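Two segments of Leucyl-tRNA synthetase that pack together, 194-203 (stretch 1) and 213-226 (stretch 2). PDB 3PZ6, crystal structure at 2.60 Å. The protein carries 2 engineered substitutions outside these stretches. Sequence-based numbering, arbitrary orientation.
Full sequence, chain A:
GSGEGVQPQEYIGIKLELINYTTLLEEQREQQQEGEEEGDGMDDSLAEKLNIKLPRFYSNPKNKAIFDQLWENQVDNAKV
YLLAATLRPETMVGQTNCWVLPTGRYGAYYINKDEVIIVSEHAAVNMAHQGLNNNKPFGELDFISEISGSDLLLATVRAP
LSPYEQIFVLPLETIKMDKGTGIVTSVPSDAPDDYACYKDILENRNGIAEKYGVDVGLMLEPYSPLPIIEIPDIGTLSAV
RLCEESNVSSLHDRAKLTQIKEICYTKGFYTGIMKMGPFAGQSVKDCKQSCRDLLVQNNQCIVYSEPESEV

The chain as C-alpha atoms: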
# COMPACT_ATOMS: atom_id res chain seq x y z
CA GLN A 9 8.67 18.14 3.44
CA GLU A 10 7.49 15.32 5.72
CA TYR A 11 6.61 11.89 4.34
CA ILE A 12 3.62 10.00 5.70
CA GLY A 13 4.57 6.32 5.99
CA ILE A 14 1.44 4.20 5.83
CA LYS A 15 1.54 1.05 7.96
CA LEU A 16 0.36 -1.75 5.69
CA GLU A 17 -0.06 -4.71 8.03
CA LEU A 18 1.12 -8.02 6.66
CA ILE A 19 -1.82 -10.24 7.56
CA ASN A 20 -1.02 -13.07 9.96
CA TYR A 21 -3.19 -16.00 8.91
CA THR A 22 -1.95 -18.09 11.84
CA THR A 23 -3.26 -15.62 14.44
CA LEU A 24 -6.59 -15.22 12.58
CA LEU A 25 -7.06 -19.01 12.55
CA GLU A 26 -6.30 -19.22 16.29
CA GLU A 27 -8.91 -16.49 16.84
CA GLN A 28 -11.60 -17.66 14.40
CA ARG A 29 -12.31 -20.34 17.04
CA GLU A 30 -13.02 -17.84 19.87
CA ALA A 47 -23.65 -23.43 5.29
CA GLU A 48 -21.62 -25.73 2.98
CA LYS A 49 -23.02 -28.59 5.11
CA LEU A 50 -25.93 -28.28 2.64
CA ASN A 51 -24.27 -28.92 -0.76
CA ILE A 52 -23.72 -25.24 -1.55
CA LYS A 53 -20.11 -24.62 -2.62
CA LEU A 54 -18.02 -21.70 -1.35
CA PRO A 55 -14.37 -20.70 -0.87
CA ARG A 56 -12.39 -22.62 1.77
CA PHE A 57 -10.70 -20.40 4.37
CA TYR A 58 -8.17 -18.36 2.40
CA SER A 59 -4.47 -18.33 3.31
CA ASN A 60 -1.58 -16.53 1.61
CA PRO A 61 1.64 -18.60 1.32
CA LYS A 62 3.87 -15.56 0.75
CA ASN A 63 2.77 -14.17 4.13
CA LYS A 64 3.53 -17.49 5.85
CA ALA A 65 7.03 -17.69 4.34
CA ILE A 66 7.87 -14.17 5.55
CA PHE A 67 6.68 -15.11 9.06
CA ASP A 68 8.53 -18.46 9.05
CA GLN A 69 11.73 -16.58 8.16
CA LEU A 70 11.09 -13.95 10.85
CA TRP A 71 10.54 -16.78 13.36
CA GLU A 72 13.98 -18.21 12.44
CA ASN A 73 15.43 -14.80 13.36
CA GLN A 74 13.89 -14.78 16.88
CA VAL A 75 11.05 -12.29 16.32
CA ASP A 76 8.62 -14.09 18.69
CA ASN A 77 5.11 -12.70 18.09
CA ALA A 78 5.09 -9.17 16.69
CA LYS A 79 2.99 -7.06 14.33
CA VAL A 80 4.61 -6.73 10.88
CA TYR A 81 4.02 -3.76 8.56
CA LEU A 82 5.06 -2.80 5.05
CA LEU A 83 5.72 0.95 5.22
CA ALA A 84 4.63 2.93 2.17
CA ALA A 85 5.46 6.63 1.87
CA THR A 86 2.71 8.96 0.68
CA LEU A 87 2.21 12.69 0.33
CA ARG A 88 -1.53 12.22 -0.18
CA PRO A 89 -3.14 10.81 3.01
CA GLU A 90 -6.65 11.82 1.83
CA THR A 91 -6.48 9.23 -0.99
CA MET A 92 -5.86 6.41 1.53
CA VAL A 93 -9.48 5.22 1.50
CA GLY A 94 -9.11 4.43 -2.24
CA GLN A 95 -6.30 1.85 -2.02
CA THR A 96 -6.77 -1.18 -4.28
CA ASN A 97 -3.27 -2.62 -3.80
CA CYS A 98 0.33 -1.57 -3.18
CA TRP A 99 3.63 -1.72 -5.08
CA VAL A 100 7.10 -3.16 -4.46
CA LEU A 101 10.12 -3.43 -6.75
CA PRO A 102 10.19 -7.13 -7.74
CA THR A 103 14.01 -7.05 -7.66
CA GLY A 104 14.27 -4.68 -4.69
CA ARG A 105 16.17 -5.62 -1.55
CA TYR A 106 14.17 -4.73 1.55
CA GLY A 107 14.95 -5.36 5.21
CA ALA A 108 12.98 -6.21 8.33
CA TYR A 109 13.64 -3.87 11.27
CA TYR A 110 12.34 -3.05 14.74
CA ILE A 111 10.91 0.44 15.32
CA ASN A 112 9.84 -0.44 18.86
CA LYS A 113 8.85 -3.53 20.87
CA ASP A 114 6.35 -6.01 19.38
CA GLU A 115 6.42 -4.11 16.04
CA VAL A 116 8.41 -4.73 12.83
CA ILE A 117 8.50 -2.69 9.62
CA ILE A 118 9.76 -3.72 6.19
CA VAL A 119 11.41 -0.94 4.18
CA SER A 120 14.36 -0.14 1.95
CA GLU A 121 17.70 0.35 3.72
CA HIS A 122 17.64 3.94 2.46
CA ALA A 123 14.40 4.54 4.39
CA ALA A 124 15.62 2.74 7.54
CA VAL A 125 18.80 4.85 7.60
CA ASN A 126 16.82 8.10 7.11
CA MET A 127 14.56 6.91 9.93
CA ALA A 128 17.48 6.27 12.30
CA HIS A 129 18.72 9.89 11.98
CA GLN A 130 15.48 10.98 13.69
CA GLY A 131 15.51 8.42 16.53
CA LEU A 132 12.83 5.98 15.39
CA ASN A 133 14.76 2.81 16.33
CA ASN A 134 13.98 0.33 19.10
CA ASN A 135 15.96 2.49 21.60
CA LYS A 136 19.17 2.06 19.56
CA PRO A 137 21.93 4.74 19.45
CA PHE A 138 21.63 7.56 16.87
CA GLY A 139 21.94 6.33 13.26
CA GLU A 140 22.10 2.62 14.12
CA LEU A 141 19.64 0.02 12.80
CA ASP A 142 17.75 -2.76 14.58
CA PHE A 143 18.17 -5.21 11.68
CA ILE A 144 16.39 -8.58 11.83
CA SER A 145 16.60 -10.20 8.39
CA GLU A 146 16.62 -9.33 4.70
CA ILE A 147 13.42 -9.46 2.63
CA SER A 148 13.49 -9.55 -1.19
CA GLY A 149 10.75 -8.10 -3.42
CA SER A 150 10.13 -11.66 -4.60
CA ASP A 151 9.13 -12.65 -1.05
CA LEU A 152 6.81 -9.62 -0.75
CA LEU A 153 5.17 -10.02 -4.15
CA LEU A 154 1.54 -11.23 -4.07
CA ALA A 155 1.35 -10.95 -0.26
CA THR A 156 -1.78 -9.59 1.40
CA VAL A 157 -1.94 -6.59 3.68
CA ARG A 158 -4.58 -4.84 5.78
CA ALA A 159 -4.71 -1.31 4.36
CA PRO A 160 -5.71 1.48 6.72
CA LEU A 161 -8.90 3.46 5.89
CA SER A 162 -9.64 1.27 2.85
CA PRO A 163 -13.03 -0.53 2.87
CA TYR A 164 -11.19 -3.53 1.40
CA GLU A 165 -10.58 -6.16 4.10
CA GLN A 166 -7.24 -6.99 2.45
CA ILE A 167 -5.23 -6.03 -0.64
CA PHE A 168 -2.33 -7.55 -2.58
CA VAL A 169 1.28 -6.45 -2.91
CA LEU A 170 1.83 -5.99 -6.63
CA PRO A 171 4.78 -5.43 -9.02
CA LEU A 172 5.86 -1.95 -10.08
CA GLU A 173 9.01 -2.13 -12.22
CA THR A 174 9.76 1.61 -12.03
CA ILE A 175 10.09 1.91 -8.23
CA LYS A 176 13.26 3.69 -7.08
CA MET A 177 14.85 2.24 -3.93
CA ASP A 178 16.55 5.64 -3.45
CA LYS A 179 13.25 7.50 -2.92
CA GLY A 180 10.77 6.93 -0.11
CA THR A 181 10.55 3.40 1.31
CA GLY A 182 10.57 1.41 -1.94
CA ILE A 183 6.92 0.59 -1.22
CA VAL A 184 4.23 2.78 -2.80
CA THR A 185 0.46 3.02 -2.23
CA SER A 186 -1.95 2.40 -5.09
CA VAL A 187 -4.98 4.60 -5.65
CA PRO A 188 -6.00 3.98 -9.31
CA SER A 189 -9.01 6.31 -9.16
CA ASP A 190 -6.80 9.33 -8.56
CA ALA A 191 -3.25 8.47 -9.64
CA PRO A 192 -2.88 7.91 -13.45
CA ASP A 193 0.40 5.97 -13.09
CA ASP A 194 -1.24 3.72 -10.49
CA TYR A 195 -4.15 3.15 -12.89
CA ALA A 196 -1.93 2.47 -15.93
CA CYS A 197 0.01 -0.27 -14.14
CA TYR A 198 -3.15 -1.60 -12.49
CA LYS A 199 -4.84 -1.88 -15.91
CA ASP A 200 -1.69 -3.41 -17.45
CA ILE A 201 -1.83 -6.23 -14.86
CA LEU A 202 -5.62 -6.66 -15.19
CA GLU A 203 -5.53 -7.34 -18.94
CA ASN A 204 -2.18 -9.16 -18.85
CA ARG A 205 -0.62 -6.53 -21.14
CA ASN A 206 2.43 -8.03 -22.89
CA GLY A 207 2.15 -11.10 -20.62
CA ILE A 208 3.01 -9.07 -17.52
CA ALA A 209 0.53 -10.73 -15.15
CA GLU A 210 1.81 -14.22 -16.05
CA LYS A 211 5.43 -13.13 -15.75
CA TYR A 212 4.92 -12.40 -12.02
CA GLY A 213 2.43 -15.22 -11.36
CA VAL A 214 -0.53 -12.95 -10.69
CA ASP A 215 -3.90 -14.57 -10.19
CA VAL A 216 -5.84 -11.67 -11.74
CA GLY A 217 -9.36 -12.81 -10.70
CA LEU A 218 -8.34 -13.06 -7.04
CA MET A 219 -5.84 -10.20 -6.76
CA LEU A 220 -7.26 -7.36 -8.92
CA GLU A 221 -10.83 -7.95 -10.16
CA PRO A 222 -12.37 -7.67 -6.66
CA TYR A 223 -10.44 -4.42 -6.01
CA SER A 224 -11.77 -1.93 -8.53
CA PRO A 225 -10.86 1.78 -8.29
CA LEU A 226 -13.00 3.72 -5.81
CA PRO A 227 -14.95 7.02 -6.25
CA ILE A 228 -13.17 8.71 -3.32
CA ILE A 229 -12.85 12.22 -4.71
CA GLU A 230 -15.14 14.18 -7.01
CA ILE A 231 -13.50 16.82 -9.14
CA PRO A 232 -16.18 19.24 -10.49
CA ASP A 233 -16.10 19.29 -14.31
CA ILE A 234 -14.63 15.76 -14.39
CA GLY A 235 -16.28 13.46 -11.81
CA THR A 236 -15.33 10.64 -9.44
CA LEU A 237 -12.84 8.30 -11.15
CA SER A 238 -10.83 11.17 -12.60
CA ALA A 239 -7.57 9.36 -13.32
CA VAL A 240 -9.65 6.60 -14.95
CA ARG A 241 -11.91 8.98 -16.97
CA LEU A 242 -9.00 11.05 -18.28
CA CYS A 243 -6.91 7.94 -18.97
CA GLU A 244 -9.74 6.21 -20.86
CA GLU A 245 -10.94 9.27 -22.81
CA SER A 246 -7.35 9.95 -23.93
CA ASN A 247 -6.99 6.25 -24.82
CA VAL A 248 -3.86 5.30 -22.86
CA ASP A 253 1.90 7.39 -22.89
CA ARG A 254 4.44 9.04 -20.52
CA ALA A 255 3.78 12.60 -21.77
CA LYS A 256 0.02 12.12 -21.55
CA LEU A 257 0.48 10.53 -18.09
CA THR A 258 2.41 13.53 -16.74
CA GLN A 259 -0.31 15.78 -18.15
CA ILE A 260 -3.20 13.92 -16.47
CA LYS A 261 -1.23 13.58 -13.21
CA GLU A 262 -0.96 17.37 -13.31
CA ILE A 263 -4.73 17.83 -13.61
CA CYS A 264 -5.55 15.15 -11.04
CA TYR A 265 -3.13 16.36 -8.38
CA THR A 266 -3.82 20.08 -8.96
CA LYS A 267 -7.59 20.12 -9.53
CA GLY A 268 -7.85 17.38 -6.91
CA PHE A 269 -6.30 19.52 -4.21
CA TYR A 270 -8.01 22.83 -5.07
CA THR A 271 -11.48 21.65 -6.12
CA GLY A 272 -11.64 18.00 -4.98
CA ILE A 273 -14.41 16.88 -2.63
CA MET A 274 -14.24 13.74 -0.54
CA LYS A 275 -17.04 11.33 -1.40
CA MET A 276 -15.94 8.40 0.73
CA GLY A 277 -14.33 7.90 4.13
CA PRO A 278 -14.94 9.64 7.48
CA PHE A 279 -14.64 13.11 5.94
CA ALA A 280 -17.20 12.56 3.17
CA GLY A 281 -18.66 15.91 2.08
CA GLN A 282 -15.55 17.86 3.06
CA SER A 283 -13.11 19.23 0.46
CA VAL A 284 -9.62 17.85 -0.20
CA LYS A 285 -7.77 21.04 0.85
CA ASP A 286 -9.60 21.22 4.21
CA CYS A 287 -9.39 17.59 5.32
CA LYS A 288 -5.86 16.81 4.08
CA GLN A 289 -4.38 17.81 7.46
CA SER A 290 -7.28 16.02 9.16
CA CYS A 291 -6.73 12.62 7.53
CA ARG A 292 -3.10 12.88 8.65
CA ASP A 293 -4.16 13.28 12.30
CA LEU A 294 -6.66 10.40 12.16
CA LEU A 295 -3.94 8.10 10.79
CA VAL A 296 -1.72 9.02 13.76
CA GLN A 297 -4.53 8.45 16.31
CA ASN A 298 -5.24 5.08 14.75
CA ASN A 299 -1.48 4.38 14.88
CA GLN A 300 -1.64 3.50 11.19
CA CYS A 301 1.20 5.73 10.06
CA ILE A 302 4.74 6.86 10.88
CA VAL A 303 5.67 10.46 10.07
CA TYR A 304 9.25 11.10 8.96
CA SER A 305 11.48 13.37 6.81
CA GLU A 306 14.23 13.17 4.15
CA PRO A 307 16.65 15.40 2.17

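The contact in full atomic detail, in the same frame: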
# COMPACT_ATOMS: atom_id res chain seq x y z
N ASP A 194 -0.62 4.84 -11.20
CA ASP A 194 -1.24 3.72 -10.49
C ASP A 194 -2.24 3.00 -11.39
O ASP A 194 -2.19 1.77 -11.52
CB ASP A 194 -1.94 4.18 -9.20
CG ASP A 194 -0.97 4.48 -8.07
OD1 ASP A 194 0.23 4.19 -8.18
OD2 ASP A 194 -1.43 5.01 -7.05
N TYR A 195 -3.13 3.76 -12.03
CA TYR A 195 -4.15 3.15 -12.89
C TYR A 195 -3.55 2.43 -14.10
O TYR A 195 -4.00 1.34 -14.45
CB TYR A 195 -5.20 4.16 -13.34
CG TYR A 195 -6.25 3.53 -14.24
CD1 TYR A 195 -7.21 2.65 -13.72
CD2 TYR A 195 -6.29 3.81 -15.60
CE1 TYR A 195 -8.18 2.07 -14.52
CE2 TYR A 195 -7.26 3.22 -16.42
CZ TYR A 195 -8.20 2.35 -15.87
OH TYR A 195 -9.16 1.77 -16.68
N ALA A 196 -2.56 3.05 -14.74
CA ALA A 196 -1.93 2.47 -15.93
C ALA A 196 -1.35 1.08 -15.61
O ALA A 196 -1.65 0.11 -16.30
CB ALA A 196 -0.87 3.40 -16.51
N CYS A 197 -0.55 1.00 -14.55
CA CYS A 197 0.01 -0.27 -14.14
C CYS A 197 -1.06 -1.26 -13.71
O CYS A 197 -1.01 -2.44 -14.07
CB CYS A 197 1.02 -0.09 -13.02
SG CYS A 197 1.87 -1.63 -12.70
N TYR A 198 -2.04 -0.78 -12.95
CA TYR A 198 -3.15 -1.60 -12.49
C TYR A 198 -3.85 -2.24 -13.68
O TYR A 198 -4.05 -3.46 -13.71
CB TYR A 198 -4.11 -0.75 -11.64
CG TYR A 198 -5.42 -1.41 -11.30
CD1 TYR A 198 -5.58 -2.15 -10.13
CD2 TYR A 198 -6.52 -1.29 -12.15
CE1 TYR A 198 -6.79 -2.76 -9.81
CE2 TYR A 198 -7.73 -1.89 -11.84
CZ TYR A 198 -7.86 -2.62 -10.68
OH TYR A 198 -9.07 -3.21 -10.39
N LYS A 199 -4.18 -1.42 -14.68
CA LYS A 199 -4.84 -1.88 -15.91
C LYS A 199 -3.95 -2.80 -16.76
O LYS A 199 -4.44 -3.77 -17.34
CB LYS A 199 -5.30 -0.67 -16.73
CG LYS A 199 -6.21 -0.98 -17.89
CD LYS A 199 -6.16 0.15 -18.87
CE LYS A 199 -6.83 -0.21 -20.18
NZ LYS A 199 -6.30 0.63 -21.28
N ASP A 200 -2.66 -2.50 -16.83
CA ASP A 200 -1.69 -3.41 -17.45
C ASP A 200 -1.73 -4.84 -16.87
O ASP A 200 -1.72 -5.81 -17.63
CB ASP A 200 -0.27 -2.84 -17.35
CG ASP A 200 0.01 -1.76 -18.39
OD1 ASP A 200 -0.83 -1.57 -19.32
OD2 ASP A 200 1.07 -1.11 -18.29
N ILE A 201 -1.76 -4.94 -15.54
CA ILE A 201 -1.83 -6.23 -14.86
C ILE A 201 -3.17 -6.90 -15.18
O ILE A 201 -3.22 -8.07 -15.58
CB ILE A 201 -1.67 -6.11 -13.32
CG1 ILE A 201 -0.48 -5.21 -12.92
CG2 ILE A 201 -1.64 -7.49 -12.64
CD1 ILE A 201 0.86 -5.88 -12.83
N LEU A 202 -4.26 -6.15 -15.03
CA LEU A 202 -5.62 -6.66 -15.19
C LEU A 202 -5.85 -7.39 -16.52
O LEU A 202 -6.48 -8.45 -16.55
CB LEU A 202 -6.63 -5.53 -15.01
CG LEU A 202 -8.12 -5.83 -14.86
CD1 LEU A 202 -8.44 -6.64 -13.61
CD2 LEU A 202 -8.91 -4.52 -14.88
N GLU A 203 -5.33 -6.81 -17.59
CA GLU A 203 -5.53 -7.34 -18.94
C GLU A 203 -4.28 -8.05 -19.45
O GLU A 203 -4.12 -8.25 -20.65
CB GLU A 203 -5.93 -6.22 -19.91
CG GLU A 203 -7.11 -5.35 -19.44
CD GLU A 203 -7.33 -4.15 -20.35
OE1 GLU A 203 -6.35 -3.63 -20.92
OE2 GLU A 203 -8.50 -3.72 -20.49
N GLY A 213 3.25 -14.19 -11.97
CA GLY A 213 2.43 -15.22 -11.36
C GLY A 213 1.15 -14.72 -10.72
O GLY A 213 0.65 -15.32 -9.76
N VAL A 214 0.63 -13.62 -11.26
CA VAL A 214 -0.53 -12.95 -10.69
C VAL A 214 -1.78 -13.73 -11.03
O VAL A 214 -2.05 -13.98 -12.21
CB VAL A 214 -0.69 -11.48 -11.20
CG1 VAL A 214 -1.91 -10.81 -10.59
CG2 VAL A 214 0.55 -10.66 -10.91
N ASP A 215 -2.53 -14.12 -10.01
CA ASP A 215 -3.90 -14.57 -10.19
C ASP A 215 -4.78 -13.31 -10.28
O ASP A 215 -5.11 -12.69 -9.26
CB ASP A 215 -4.34 -15.47 -9.02
CG ASP A 215 -5.73 -16.08 -9.22
OD1 ASP A 215 -6.65 -15.41 -9.76
OD2 ASP A 215 -5.92 -17.26 -8.83
N VAL A 216 -5.14 -12.93 -11.51
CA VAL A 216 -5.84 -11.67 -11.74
C VAL A 216 -7.22 -11.63 -11.09
O VAL A 216 -7.56 -10.66 -10.41
CB VAL A 216 -5.89 -11.28 -13.25
CG1 VAL A 216 -6.68 -10.00 -13.48
CG2 VAL A 216 -4.47 -11.11 -13.79
N GLY A 217 -8.00 -12.71 -11.25
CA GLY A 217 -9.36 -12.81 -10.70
C GLY A 217 -9.47 -12.75 -9.19
O GLY A 217 -10.52 -12.42 -8.65
N LEU A 218 -8.39 -13.09 -8.50
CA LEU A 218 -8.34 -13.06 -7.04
C LEU A 218 -7.66 -11.79 -6.51
O LEU A 218 -8.02 -11.30 -5.45
CB LEU A 218 -7.59 -14.29 -6.51
CG LEU A 218 -7.36 -14.46 -5.00
CD1 LEU A 218 -8.64 -14.85 -4.27
CD2 LEU A 218 -6.23 -15.47 -4.71
N MET A 219 -6.70 -11.26 -7.27
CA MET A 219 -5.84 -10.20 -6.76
C MET A 219 -6.14 -8.78 -7.27
O MET A 219 -5.66 -7.81 -6.69
CB MET A 219 -4.37 -10.57 -6.99
CG MET A 219 -3.95 -11.90 -6.38
SD MET A 219 -2.24 -12.31 -6.75
CE MET A 219 -2.04 -13.90 -5.92
N LEU A 220 -6.95 -8.66 -8.31
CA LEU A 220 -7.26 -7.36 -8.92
C LEU A 220 -8.73 -7.10 -9.19
O LEU A 220 -9.23 -6.03 -8.86
CB LEU A 220 -6.47 -7.15 -10.21
CG LEU A 220 -5.03 -6.68 -10.10
CD1 LEU A 220 -4.66 -6.02 -11.39
CD2 LEU A 220 -4.91 -5.67 -8.98
N GLU A 221 -9.40 -8.06 -9.82
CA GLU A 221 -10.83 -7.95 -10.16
C GLU A 221 -11.76 -7.58 -8.99
O GLU A 221 -12.70 -6.81 -9.20
CB GLU A 221 -11.32 -9.22 -10.85
CG GLU A 221 -10.90 -9.28 -12.33
CD GLU A 221 -11.24 -10.61 -13.00
OE1 GLU A 221 -12.07 -11.38 -12.46
OE2 GLU A 221 -10.65 -10.87 -14.08
N PRO A 222 -11.52 -8.11 -7.77
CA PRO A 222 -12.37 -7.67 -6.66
C PRO A 222 -11.99 -6.30 -6.08
O PRO A 222 -12.70 -5.79 -5.21
CB PRO A 222 -12.17 -8.76 -5.60
CG PRO A 222 -11.28 -9.79 -6.21
CD PRO A 222 -10.57 -9.15 -7.34
N TYR A 223 -10.90 -5.70 -6.55
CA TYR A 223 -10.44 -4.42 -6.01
C TYR A 223 -10.45 -3.34 -7.09
O TYR A 223 -9.40 -2.86 -7.53
CB TYR A 223 -9.05 -4.56 -5.38
CG TYR A 223 -8.94 -5.81 -4.54
CD1 TYR A 223 -9.36 -5.82 -3.21
CD2 TYR A 223 -8.43 -6.99 -5.08
CE1 TYR A 223 -9.27 -6.96 -2.44
CE2 TYR A 223 -8.34 -8.15 -4.32
CZ TYR A 223 -8.76 -8.13 -3.01
OH TYR A 223 -8.67 -9.27 -2.25
N SER A 224 -11.64 -2.96 -7.52
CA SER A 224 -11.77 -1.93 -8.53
C SER A 224 -11.51 -0.56 -7.92
O SER A 224 -11.72 -0.36 -6.72
CB SER A 224 -13.18 -1.97 -9.11
OG SER A 224 -14.11 -1.56 -8.12
N PRO A 225 -11.07 0.41 -8.75
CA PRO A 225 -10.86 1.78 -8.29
C PRO A 225 -12.10 2.32 -7.59
O PRO A 225 -13.22 1.94 -7.93
CB PRO A 225 -10.62 2.54 -9.59
CG PRO A 225 -10.02 1.54 -10.50
CD PRO A 225 -10.71 0.24 -10.17
N LEU A 226 -11.90 3.20 -6.62
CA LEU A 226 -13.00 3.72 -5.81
C LEU A 226 -13.26 5.21 -6.05
O LEU A 226 -12.30 5.98 -6.15
CB LEU A 226 -12.71 3.47 -4.33
CG LEU A 226 -13.22 2.19 -3.64
CD1 LEU A 226 -13.65 1.08 -4.58
CD2 LEU A 226 -12.19 1.70 -2.64

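Stretch 1 is the last part of a helix that begins earlier in the chain and runs through Leu 202. Stretch 2 is mostly irregular, with one short helix at 216-219. The two run in opposite senses along the contact. The start of stretch 1 lies near the end of stretch 2, with the CA atoms of Tyr 195 and Pro 225 8.2 Å apart. Its end lies near the short helix, where the CA atoms of Leu 202 and Val 216 are 6.1 Å apart. Together the two surfaces bury 458 Å².

The contact residues of stretch 1 are Tyr 195, Tyr 198, Ile 201 and Leu 202. Tyr 195, Tyr 198 and Ile 201 are spaced three residues apart, close to one helical turn, and Leu 202 directly follows Ile 201, its end coming nearer to stretch 2 although its CB points sideways.

Tyr 195 makes a light contact. Its CB points sideways, but the ring extends nearer to stretch 2, and CD1 of Tyr 195 lies 4.4 Å from CG of Pro 225.

Tyr 198 is buried and points toward stretch 2. It has the largest covered area in the contact. The side chain of Leu 220 packs against it, with CE1 of Tyr 198 3.6 Å from CD2 of Leu 220, and CD1 of Leu 220 lies over one face of the ring. On Pro 225, CD is 4.0 Å from CE2 of Tyr 198. The phenol oxygen reaches the backbone of a type I turn that spans Leu 220 to Tyr 223. OH of Tyr 198 is 3.2 Å from O of Leu 220 and 2.9 Å from O of Tyr 223. The hydroxyl has one proton, and the geometry does not settle which carbonyl receives it. O of Leu 220 also accepts the turn's own bond from N of Tyr 223, at 2.9 Å.

Lys 199 and Asp 200 point away and make no contact.

Ile 201 is buried and points toward stretch 2. Its CB is 3.6 Å from CD1 of Leu 220, and its CG2 is 3.9 Å from CG1 of Val 214. These contacts are apolar. Leu 220 thus touches both Tyr 198 and Ile 201, about one helical turn apart.

Leu 202 ends the helix. CD1 of Leu 202 lies 3.8 Å from CG1 of Val 216, 4.0 Å from CB of Leu 220 and 3.8 Å from CG of Glu 221, so even the acidic residue contributes a methylene here.

Within stretch 2, Asp 215 caps the short helix: N of Leu 218 donates to OD1 of Asp 215 at 3.2 Å.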